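Peptide methionine sulfoxide reductase MsrA (Treponema denticola ATCC 35405, PDB 5FA9) probably reduces both S- and R-epimers of methionine sulfoxide in oxidised proteins back to methionine, combining MsrA and MsrB activities in one fused polypeptide. Local coordinates at residues K217-S222 / Q242-L247; V62-E67 / F235-T240; I209-T214 / R292-D297. The protein carries 2 engineered substitutions. All coordinates share one frame; numbering follows the deposited sequence.

Contact 1: K217-S222 / Q242-L247; sequences KPLFSS and QALQYL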
loop_
_atom_site.group_PDB
_atom_site.type_symbol
_atom_site.label_atom_id
_atom_site.label_comp_id
_atom_site.label_asym_id
_atom_site.label_seq_id
_atom_site.Cartn_x
_atom_site.Cartn_y
_atom_site.Cartn_z
ATOM N N LYS B 217 -15.533 -16.152 22.495
ATOM C CA LYS B 217 -14.732 -15.086 21.901
ATOM C C LYS B 217 -15.015 -14.940 20.406
ATOM O O LYS B 217 -15.029 -15.932 19.678
ATOM C CB LYS B 217 -13.242 -15.347 22.133
ATOM C CG LYS B 217 -12.321 -14.290 21.546
ATOM C CD LYS B 217 -10.884 -14.508 21.987
ATOM C CE LYS B 217 -9.917 -13.691 21.147
ATOM N NZ LYS B 217 -8.501 -13.939 21.538
ATOM N N PRO B 218 -15.246 -13.699 19.946
ATOM C CA PRO B 218 -15.501 -13.406 18.530
ATOM C C PRO B 218 -14.356 -13.853 17.624
ATOM O O PRO B 218 -13.192 -13.614 17.941
ATOM C CB PRO B 218 -15.648 -11.881 18.510
ATOM C CG PRO B 218 -16.098 -11.535 19.886
ATOM C CD PRO B 218 -15.377 -12.495 20.785
ATOM N N LEU B 219 -14.693 -14.494 16.510
ATOM C CA LEU B 219 -13.684 -15.008 15.589
ATOM C C LEU B 219 -13.830 -14.424 14.188
ATOM O O LEU B 219 -12.836 -14.112 13.531
ATOM C CB LEU B 219 -13.753 -16.534 15.522
ATOM C CG LEU B 219 -13.528 -17.287 16.833
ATOM C CD1 LEU B 219 -13.745 -18.778 16.632
ATOM C CD2 LEU B 219 -12.135 -17.011 17.374
ATOM N N PHE B 220 -15.070 -14.279 13.728
ATOM C CA PHE B 220 -15.322 -13.776 12.383
ATOM C C PHE B 220 -16.514 -12.825 12.333
ATOM O O PHE B 220 -17.407 -12.882 13.179
ATOM C CB PHE B 220 -15.545 -14.940 11.414
ATOM C CG PHE B 220 -14.365 -15.861 11.293
ATOM C CD1 PHE B 220 -13.325 -15.566 10.426
ATOM C CD2 PHE B 220 -14.294 -17.022 12.046
ATOM C CE1 PHE B 220 -12.237 -16.410 10.314
ATOM C CE2 PHE B 220 -13.209 -17.870 11.938
ATOM C CZ PHE B 220 -12.178 -17.564 11.071
ATOM N N SER B 221 -16.512 -11.947 11.335
ATOM C CA SER B 221 -17.612 -11.018 11.114
ATOM C C SER B 221 -18.400 -11.387 9.861
ATOM O O SER B 221 -17.841 -11.918 8.901
ATOM C CB SER B 221 -17.090 -9.584 11.000
ATOM O OG SER B 221 -18.128 -8.691 10.636
ATOM N N SER B 222 -19.699 -11.105 9.878
ATOM C CA SER B 222 -20.560 -11.371 8.729
ATOM C C SER B 222 -20.139 -10.548 7.515
ATOM O O SER B 222 -20.435 -10.908 6.376
ATOM C CB SER B 222 -22.021 -11.077 9.075
ATOM O OG SER B 222 -22.189 -9.727 9.471
ATOM N N GLN B 242 -6.107 -10.995 16.893
ATOM C CA GLN B 242 -5.908 -11.713 18.146
ATOM C C GLN B 242 -6.848 -12.906 18.279
ATOM O O GLN B 242 -6.942 -13.516 19.345
ATOM C CB GLN B 242 -6.108 -10.763 19.328
ATOM C CG GLN B 242 -5.361 -9.448 19.195
ATOM C CD GLN B 242 -5.484 -8.583 20.432
ATOM O OE1 GLN B 242 -6.370 -8.789 21.261
ATOM N NE2 GLN B 242 -4.595 -7.605 20.561
ATOM N N ALA B 243 -7.542 -13.236 17.196
ATOM C CA ALA B 243 -8.562 -14.276 17.231
ATOM C C ALA B 243 -8.017 -15.657 16.879
ATOM O O ALA B 243 -8.394 -16.654 17.493
ATOM C CB ALA B 243 -9.708 -13.915 16.297
ATOM N N LEU B 244 -7.131 -15.715 15.889
ATOM C CA LEU B 244 -6.697 -16.998 15.345
ATOM C C LEU B 244 -5.212 -17.289 15.533
ATOM O O LEU B 244 -4.397 -16.381 15.704
ATOM C CB LEU B 244 -7.030 -17.073 13.854
ATOM C CG LEU B 244 -8.465 -16.734 13.448
ATOM C CD1 LEU B 244 -8.653 -16.937 11.955
ATOM C CD2 LEU B 244 -9.454 -17.571 14.235
ATOM N N GLN B 245 -4.881 -18.576 15.500
ATOM C CA GLN B 245 -3.501 -19.037 15.421
ATOM C C GLN B 245 -3.388 -20.025 14.266
ATOM O O GLN B 245 -4.338 -20.747 13.965
ATOM C CB GLN B 245 -3.051 -19.686 16.732
ATOM C CG GLN B 245 -2.399 -18.726 17.714
ATOM C CD GLN B 245 -2.051 -19.388 19.034
ATOM O OE1 GLN B 245 -2.325 -20.571 19.239
ATOM N NE2 GLN B 245 -1.441 -18.627 19.935
ATOM N N TYR B 246 -2.229 -20.056 13.618
ATOM C CA TYR B 246 -2.060 -20.880 12.427
ATOM C C TYR B 246 -1.068 -22.010 12.671
ATOM O O TYR B 246 -0.030 -21.815 13.303
ATOM C CB TYR B 246 -1.604 -20.022 11.246
ATOM C CG TYR B 246 -2.499 -18.831 10.978
ATOM C CD1 TYR B 246 -2.266 -17.610 11.597
ATOM C CD2 TYR B 246 -3.578 -18.930 10.110
ATOM C CE1 TYR B 246 -3.080 -16.520 11.358
ATOM C CE2 TYR B 246 -4.400 -17.843 9.864
ATOM C CZ TYR B 246 -4.145 -16.641 10.492
ATOM O OH TYR B 246 -4.957 -15.556 10.252
ATOM N N LEU B 247 -1.397 -23.195 12.165
ATOM C CA LEU B 247 -0.544 -24.362 12.343
ATOM C C LEU B 247 -0.334 -25.108 11.034
ATOM O O LEU B 247 -1.277 -25.339 10.276
ATOM C CB LEU B 247 -1.138 -25.310 13.387
ATOM C CG LEU B 247 -1.212 -24.804 14.828
ATOM C CD1 LEU B 247 -1.918 -25.818 15.714
ATOM C CD2 LEU B 247 0.179 -24.497 15.360
#

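Contact 2: V62-E67 / F235-T240; sequences VVSLQE and FTKAIT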
loop_
_atom_site.group_PDB
_atom_site.type_symbol
_atom_site.label_atom_id
_atom_site.label_comp_id
_atom_site.label_asym_id
_atom_site.label_seq_id
_atom_site.Cartn_x
_atom_site.Cartn_y
_atom_site.Cartn_z
ATOM N N VAL B 62 -5.371 -8.482 6.676
ATOM C CA VAL B 62 -4.933 -9.011 7.962
ATOM C C VAL B 62 -5.529 -8.206 9.111
ATOM O O VAL B 62 -6.197 -8.759 9.987
ATOM C CB VAL B 62 -3.399 -9.007 8.083
ATOM C CG1 VAL B 62 -2.977 -9.463 9.472
ATOM C CG2 VAL B 62 -2.779 -9.895 7.014
ATOM N N VAL B 63 -5.285 -6.899 9.104
ATOM C CA VAL B 63 -5.835 -6.016 10.127
ATOM C C VAL B 63 -6.725 -4.946 9.492
ATOM O O VAL B 63 -6.330 -4.273 8.540
ATOM C CB VAL B 63 -4.715 -5.348 10.966
ATOM C CG1 VAL B 63 -3.698 -4.647 10.073
ATOM C CG2 VAL B 63 -5.307 -4.388 11.989
ATOM N N SER B 64 -7.939 -4.810 10.014
ATOM C CA SER B 64 -8.887 -3.836 9.490
ATOM C C SER B 64 -8.637 -2.453 10.076
ATOM O O SER B 64 -7.992 -2.317 11.117
ATOM C CB SER B 64 -10.324 -4.272 9.782
ATOM O OG SER B 64 -10.562 -4.345 11.177
ATOM N N LEU B 65 -9.139 -1.430 9.391
ATOM C CA LEU B 65 -9.091 -0.062 9.895
ATOM C C LEU B 65 -9.774 0.027 11.256
ATOM O O LEU B 65 -9.365 0.802 12.121
ATOM C CB LEU B 65 -9.751 0.901 8.905
ATOM C CG LEU B 65 -9.789 2.379 9.299
ATOM C CD1 LEU B 65 -8.384 2.910 9.539
ATOM C CD2 LEU B 65 -10.506 3.201 8.239
ATOM N N GLN B 66 -10.816 -0.781 11.436
ATOM C CA GLN B 66 -11.564 -0.819 12.686
ATOM C C GLN B 66 -10.677 -1.230 13.857
ATOM O O GLN B 66 -10.717 -0.611 14.922
ATOM C CB GLN B 66 -12.757 -1.773 12.571
ATOM C CG GLN B 66 -13.955 -1.206 11.811
ATOM C CD GLN B 66 -13.623 -0.822 10.381
ATOM O OE1 GLN B 66 -12.980 -1.582 9.655
ATOM N NE2 GLN B 66 -14.056 0.364 9.970
ATOM N N GLU B 67 -9.875 -2.273 13.660
ATOM C CA GLU B 67 -8.973 -2.738 14.707
ATOM C C GLU B 67 -7.871 -1.718 14.977
ATOM O O GLU B 67 -7.508 -1.478 16.127
ATOM C CB GLU B 67 -8.357 -4.091 14.338
ATOM C CG GLU B 67 -7.360 -4.604 15.371
ATOM C CD GLU B 67 -6.864 -6.005 15.075
ATOM O OE1 GLU B 67 -5.921 -6.457 15.760
ATOM O OE2 GLU B 67 -7.416 -6.657 14.165
ATOM N N PHE B 235 -14.683 -17.202 5.077
ATOM C CA PHE B 235 -14.407 -15.812 5.415
ATOM C C PHE B 235 -13.116 -15.339 4.754
ATOM O O PHE B 235 -12.233 -16.142 4.451
ATOM C CB PHE B 235 -14.321 -15.635 6.933
ATOM C CG PHE B 235 -15.559 -16.070 7.666
ATOM C CD1 PHE B 235 -15.703 -17.378 8.097
ATOM C CD2 PHE B 235 -16.579 -15.168 7.926
ATOM C CE1 PHE B 235 -16.841 -17.781 8.771
ATOM C CE2 PHE B 235 -17.718 -15.565 8.600
ATOM C CZ PHE B 235 -17.849 -16.873 9.024
ATOM N N THR B 236 -13.014 -14.033 4.528
ATOM C CA THR B 236 -11.845 -13.460 3.868
ATOM C C THR B 236 -10.768 -13.070 4.874
ATOM O O THR B 236 -9.604 -12.897 4.513
ATOM C CB THR B 236 -12.222 -12.225 3.032
ATOM O OG1 THR B 236 -12.697 -11.185 3.898
ATOM C CG2 THR B 236 -13.307 -12.575 2.025
ATOM N N LYS B 237 -11.164 -12.934 6.136
ATOM C CA LYS B 237 -10.234 -12.573 7.201
ATOM C C LYS B 237 -10.836 -12.850 8.572
ATOM O O LYS B 237 -12.028 -13.129 8.693
ATOM C CB LYS B 237 -9.841 -11.097 7.099
ATOM C CG LYS B 237 -10.937 -10.135 7.533
ATOM C CD LYS B 237 -10.522 -8.687 7.322
ATOM C CE LYS B 237 -9.324 -8.323 8.182
ATOM N NZ LYS B 237 -9.624 -8.434 9.636
ATOM N N ALA B 238 -10.001 -12.769 9.603
ATOM C CA ALA B 238 -10.469 -12.876 10.978
ATOM C C ALA B 238 -11.016 -11.530 11.436
ATOM O O ALA B 238 -10.697 -10.494 10.850
ATOM C CB ALA B 238 -9.349 -13.340 11.891
ATOM N N ILE B 239 -11.843 -11.541 12.477
ATOM C CA ILE B 239 -12.443 -10.307 12.968
ATOM C C ILE B 239 -11.375 -9.415 13.607
ATOM O O ILE B 239 -11.438 -8.189 13.504
ATOM C CB ILE B 239 -13.592 -10.591 13.972
ATOM C CG1 ILE B 239 -14.362 -9.307 14.290
ATOM C CG2 ILE B 239 -13.075 -11.254 15.245
ATOM C CD1 ILE B 239 -15.630 -9.539 15.083
ATOM N N THR B 240 -10.392 -10.040 14.250
ATOM C CA THR B 240 -9.241 -9.333 14.807
ATOM C C THR B 240 -7.966 -10.134 14.560
ATOM O O THR B 240 -8.022 -11.290 14.144
ATOM C CB THR B 240 -9.382 -9.079 16.328
ATOM O OG1 THR B 240 -9.426 -10.332 17.023
ATOM C CG2 THR B 240 -10.640 -8.278 16.643
HETATM O O HOH W 1 -8.701 -6.859 11.933
HETATM O O HOH W 2 -11.687 -7.063 10.850
#

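Contact 3: I209-T214 / R292-D297; sequences IYVDIT and RFIPYD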
loop_
_atom_site.group_PDB
_atom_site.type_symbol
_atom_site.label_atom_id
_atom_site.label_comp_id
_atom_site.label_asym_id
_atom_site.label_seq_id
_atom_site.Cartn_x
_atom_site.Cartn_y
_atom_site.Cartn_z
ATOM N N ILE B 209 -21.807 -11.331 14.374
ATOM C CA ILE B 209 -20.484 -11.925 14.517
ATOM C C ILE B 209 -20.570 -13.430 14.745
ATOM O O ILE B 209 -21.574 -13.940 15.244
ATOM C CB ILE B 209 -19.697 -11.290 15.680
ATOM C CG1 ILE B 209 -20.474 -11.424 16.991
ATOM C CG2 ILE B 209 -19.401 -9.831 15.386
ATOM C CD1 ILE B 209 -19.713 -10.933 18.205
ATOM N N TYR B 210 -19.507 -14.133 14.375
ATOM C CA TYR B 210 -19.412 -15.563 14.631
ATOM C C TYR B 210 -18.433 -15.792 15.771
ATOM O O TYR B 210 -17.274 -15.381 15.709
ATOM C CB TYR B 210 -18.991 -16.319 13.371
ATOM C CG TYR B 210 -20.032 -16.264 12.276
ATOM C CD1 TYR B 210 -20.080 -15.198 11.388
ATOM C CD2 TYR B 210 -20.978 -17.272 12.143
ATOM C CE1 TYR B 210 -21.035 -15.142 10.391
ATOM C CE2 TYR B 210 -21.936 -17.225 11.149
ATOM C CZ TYR B 210 -21.960 -16.158 10.277
ATOM O OH TYR B 210 -22.912 -16.108 9.287
ATOM N N VAL B 211 -18.919 -16.455 16.811
ATOM C CA VAL B 211 -18.182 -16.585 18.056
ATOM C C VAL B 211 -17.698 -18.018 18.291
ATOM O O VAL B 211 -18.308 -18.973 17.808
ATOM C CB VAL B 211 -19.077 -16.102 19.234
ATOM C CG1 VAL B 211 -19.244 -17.171 20.308
ATOM C CG2 VAL B 211 -18.554 -14.797 19.810
ATOM N N ASP B 212 -16.589 -18.157 19.015
ATOM C CA ASP B 212 -16.081 -19.469 19.405
ATOM C C ASP B 212 -17.120 -20.181 20.262
ATOM O O ASP B 212 -17.508 -19.687 21.321
ATOM C CB ASP B 212 -14.754 -19.335 20.161
ATOM C CG ASP B 212 -14.026 -20.664 20.323
ATOM O OD1 ASP B 212 -14.670 -21.730 20.230
ATOM O OD2 ASP B 212 -12.799 -20.640 20.551
ATOM N N ILE B 213 -17.560 -21.349 19.806
ATOM C CA ILE B 213 -18.616 -22.089 20.485
ATOM C C ILE B 213 -18.159 -22.643 21.838
ATOM O O ILE B 213 -18.980 -23.067 22.652
ATOM C CB ILE B 213 -19.132 -23.250 19.601
ATOM C CG1 ILE B 213 -20.538 -23.678 20.030
ATOM C CG2 ILE B 213 -18.154 -24.418 19.614
ATOM C CD1 ILE B 213 -21.302 -24.412 18.953
ATOM N N THR B 214 -16.852 -22.625 22.083
ATOM C CA THR B 214 -16.307 -23.170 23.322
ATOM C C THR B 214 -15.921 -22.099 24.343
ATOM O O THR B 214 -15.860 -22.375 25.539
ATOM C CB THR B 214 -15.067 -24.046 23.050
ATOM O OG1 THR B 214 -13.996 -23.230 22.560
ATOM C CG2 THR B 214 -15.390 -25.127 22.029
ATOM N N ARG B 292 -20.727 -19.977 16.885
ATOM C CA ARG B 292 -22.036 -19.559 17.369
ATOM C C ARG B 292 -22.354 -18.161 16.848
ATOM O O ARG B 292 -21.649 -17.203 17.162
ATOM C CB ARG B 292 -22.080 -19.583 18.897
ATOM C CG ARG B 292 -23.397 -19.108 19.486
ATOM C CD ARG B 292 -23.392 -19.230 21.003
ATOM N NE ARG B 292 -24.239 -18.225 21.641
ATOM C CZ ARG B 292 -23.774 -17.205 22.354
ATOM N NH1 ARG B 292 -22.467 -17.054 22.522
ATOM N NH2 ARG B 292 -24.613 -16.336 22.901
ATOM N N PHE B 293 -23.416 -18.046 16.056
ATOM C CA PHE B 293 -23.771 -16.767 15.453
ATOM C C PHE B 293 -24.539 -15.864 16.411
ATOM O O PHE B 293 -25.472 -16.300 17.086
ATOM C CB PHE B 293 -24.591 -16.980 14.179
ATOM C CG PHE B 293 -25.050 -15.703 13.534
ATOM C CD1 PHE B 293 -24.162 -14.912 12.826
ATOM C CD2 PHE B 293 -26.372 -15.296 13.632
ATOM C CE1 PHE B 293 -24.579 -13.736 12.230
ATOM C CE2 PHE B 293 -26.796 -14.121 13.038
ATOM C CZ PHE B 293 -25.898 -13.341 12.336
ATOM N N ILE B 294 -24.133 -14.600 16.460
ATOM C CA ILE B 294 -24.788 -13.606 17.298
ATOM C C ILE B 294 -25.227 -12.413 16.459
ATOM O O ILE B 294 -24.390 -11.646 15.985
ATOM C CB ILE B 294 -23.865 -13.126 18.432
ATOM C CG1 ILE B 294 -23.373 -14.320 19.254
ATOM C CG2 ILE B 294 -24.581 -12.112 19.312
ATOM C CD1 ILE B 294 -22.608 -13.937 20.492
ATOM N N PRO B 295 -26.549 -12.257 16.270
ATOM C CA PRO B 295 -27.124 -11.176 15.459
ATOM C C PRO B 295 -26.674 -9.794 15.924
ATOM O O PRO B 295 -26.465 -9.590 17.120
ATOM C CB PRO B 295 -28.632 -11.352 15.660
ATOM C CG PRO B 295 -28.800 -12.785 16.028
ATOM C CD PRO B 295 -27.587 -13.134 16.835
ATOM N N TYR B 296 -26.527 -8.868 14.981
ATOM C CA TYR B 296 -26.086 -7.507 15.278
ATOM C C TYR B 296 -26.985 -6.826 16.307
ATOM O O TYR B 296 -26.505 -6.111 17.187
ATOM C CB TYR B 296 -26.038 -6.677 13.992
ATOM C CG TYR B 296 -25.529 -5.266 14.181
ATOM C CD1 TYR B 296 -24.167 -5.000 14.228
ATOM C CD2 TYR B 296 -26.409 -4.197 14.302
ATOM C CE1 TYR B 296 -23.696 -3.712 14.398
ATOM C CE2 TYR B 296 -25.947 -2.906 14.472
ATOM C CZ TYR B 296 -24.589 -2.669 14.519
ATOM O OH TYR B 296 -24.121 -1.387 14.687
ATOM N N ASP B 297 -28.289 -7.054 16.187
ATOM C CA ASP B 297 -29.269 -6.457 17.088
ATOM C C ASP B 297 -29.101 -6.927 18.531
ATOM O O ASP B 297 -29.431 -6.202 19.469
ATOM C CB ASP B 297 -30.688 -6.770 16.609
ATOM C CG ASP B 297 -31.032 -6.076 15.307
ATOM O OD1 ASP B 297 -30.281 -5.164 14.901
ATOM O OD2 ASP B 297 -32.052 -6.444 14.688
#

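Contact 1: K217-S222 / Q242-L247
Leu219 and Ala243 mark the closest backbone approach between 217-222 and 242-247, CA to CA 5.4 Å, and no backbone hydrogen bond joins the two segments; side chains make the contact, meeting each other and the facing backbone carbonyls. Strand 218-221 and strand 244-249 belong to different sheets. The one polar bond comes from Lys217: its CG stands anti to the backbone N (chi1 180°) and the chain runs on extended, which carries NZ across to the carbonyl of Gln242, Lys217 NZ to Gln242 O 2.7 Å. The ammonium lies 34° out of that carbonyl's plane. It also forms a salt bridge with Glu165 and a hydrogen bond with Thr263.

The apolar part is built on branch tips. Ala243 CB points at the other segment and meets Leu219 CD2 at 4.1 Å; Leu219 CD2 also lies 4.2 Å from Leu244 CD2. Phe220 CZ lies 3.7 Å from Leu244 CD1, and these two side chains cross at about a right angle. Beyond the pair, the Phe220 ring stacks on Phe235, while Leu268 touches both Leu219 and Leu244. Two successive residues, Leu219 and Phe220, stand opposite the single Tyr210 of the neighbouring strand, a classic beta bulge.

Chemically, the contact joins two sheets of the MsrB part through a buried hydrocarbon cluster, flanked by a lysine whose charge is probably offset by Glu165 while it hydrogen-bonds the Gln242 carbonyl.

Contact 2: V62-E67 / F235-T240
Lys237 NZ, reaching toward Val62 and Ser64, is held by Ala238 O and two waters, with a weak fourth bond to Val62 O, where the loop 235-240 meets the approach to helix 65-74. The shortest bond runs from Lys237 NZ to Ala238 O of its own loop, 2.6 Å, an almost straight C=O...N approach of 171°. Water 1 and water 2 each accept from the ammonium, and the weak bond from Lys237 NZ to Val62 O measures 3.5 Å. The chain turns at chi3 and chi4, both -63°, and Lys237 CE passes 3.6 Å from Val62 O.

The waters carry most of the polar traffic between the segments. Water 1 accepts from Ser64 N and donates to Glu67 OE2, 2.6 Å from water oxygen to OE2, with a weak further bond to Ile239 O. Water 2 lies 3.0 Å from Ser64 OG, and donates to Ile239 O. Ser64 is the N-cap of the helix, its OG accepting a weak bond from Glu67 N.

Glu67 reaches over with an extended chain, crossing Thr240 at about a right angle; Glu67 OE2 comes 3.3 Å from Thr240 CA. Glu67 OE1 is hydrogen-bonded to Thr241 OG1 and His71 NE2. Tyr310 packs against Ser64, Glu67 and Ile239.

Here the MsrA part meets the MsrB part through a hydrated, largely buried polar seam. Glu67 OE2 and Lys237 NZ stand 5.3 Å apart; water 1 bridges them, accepting from NZ and donating to OE2, so the two charges probably stabilise each other without direct contact.

Contact 3: I209-T214 / R292-D297
Tyr210 and Phe293 project from the same face of a two-strand antiparallel pairing, while Ile209, Val211, Arg292 and Ile294 line the other. The Tyr210 and Phe293 rings are oblique, planes at 51° and centroids 5.1 Å apart. Phe293 CD1 sits over one face of the Tyr210 ring, offset toward its rim, and comes within 3.6 Å of Tyr210 CZ. The aromatic cluster extends further: Phe235 and Tyr201 meet Tyr210 edge-to-face, and Phe204 meets Phe293 the same way.

On the other side, Ile209 and Ile294 lie alongside and point the same way, Ile209 CG1 4.1 Å from Ile294 CB. Val211 and Arg292 are likewise side by side. Val211 CG1 approaches Arg292 NH1 at 3.9 Å, and Ile294 CG1 lies over the centre of one guanidinium face. The charged end pairs with Glu302 through NH2.

Beneath the side chains, Ile209-Ile294 and Val211-Arg292 are hydrogen-bonded pairs, and Tyr210-Phe293 between them is a non-hydrogen-bonded pair. The shortest of the four backbone bonds joins Arg292 N to Val211 O, 2.8 Å. At the end of the strand, Asp212 OD1 accepts from Thr214 N and OG1, both from the same face of its carboxylate, and the bond from Thr214 N closes an Asx turn. The pairing of 209-212 with 292-295 joins the central strand to one outer strand of the three-stranded antiparallel sheet 218-221, 208-212, 291-295, in the SelR (MsrB) region of the fusion, whose family belongs to the beta-tent clan.

Overall arrangement
Contacts 1 and 3 share the three-stranded sheet: strand 208-212 is central, and Phe220 O receives Tyr210 N at 2.7 Å, while Lys217 O receives Asp212 N at 2.8 Å. Their centres lie about 12 Å apart. Contact 2 joins this MsrB framework to the MsrA part, with its centre about 9 Å from that of contact 1; Leu219 O and Ile239 N, 3.0 Å apart, probably link them by a hydrogen bond. Contacts 2 and 3, centres about 16 Å apart, meet where Ile239 CD1 packs 3.8 Å from Ile209 CG2. None lies at the predicted MsrA active-site position, here the engineered Ser11, but Gln242 and Lys237 border separate bound dithiothreitol molecules, probably from the crystallisation liquor.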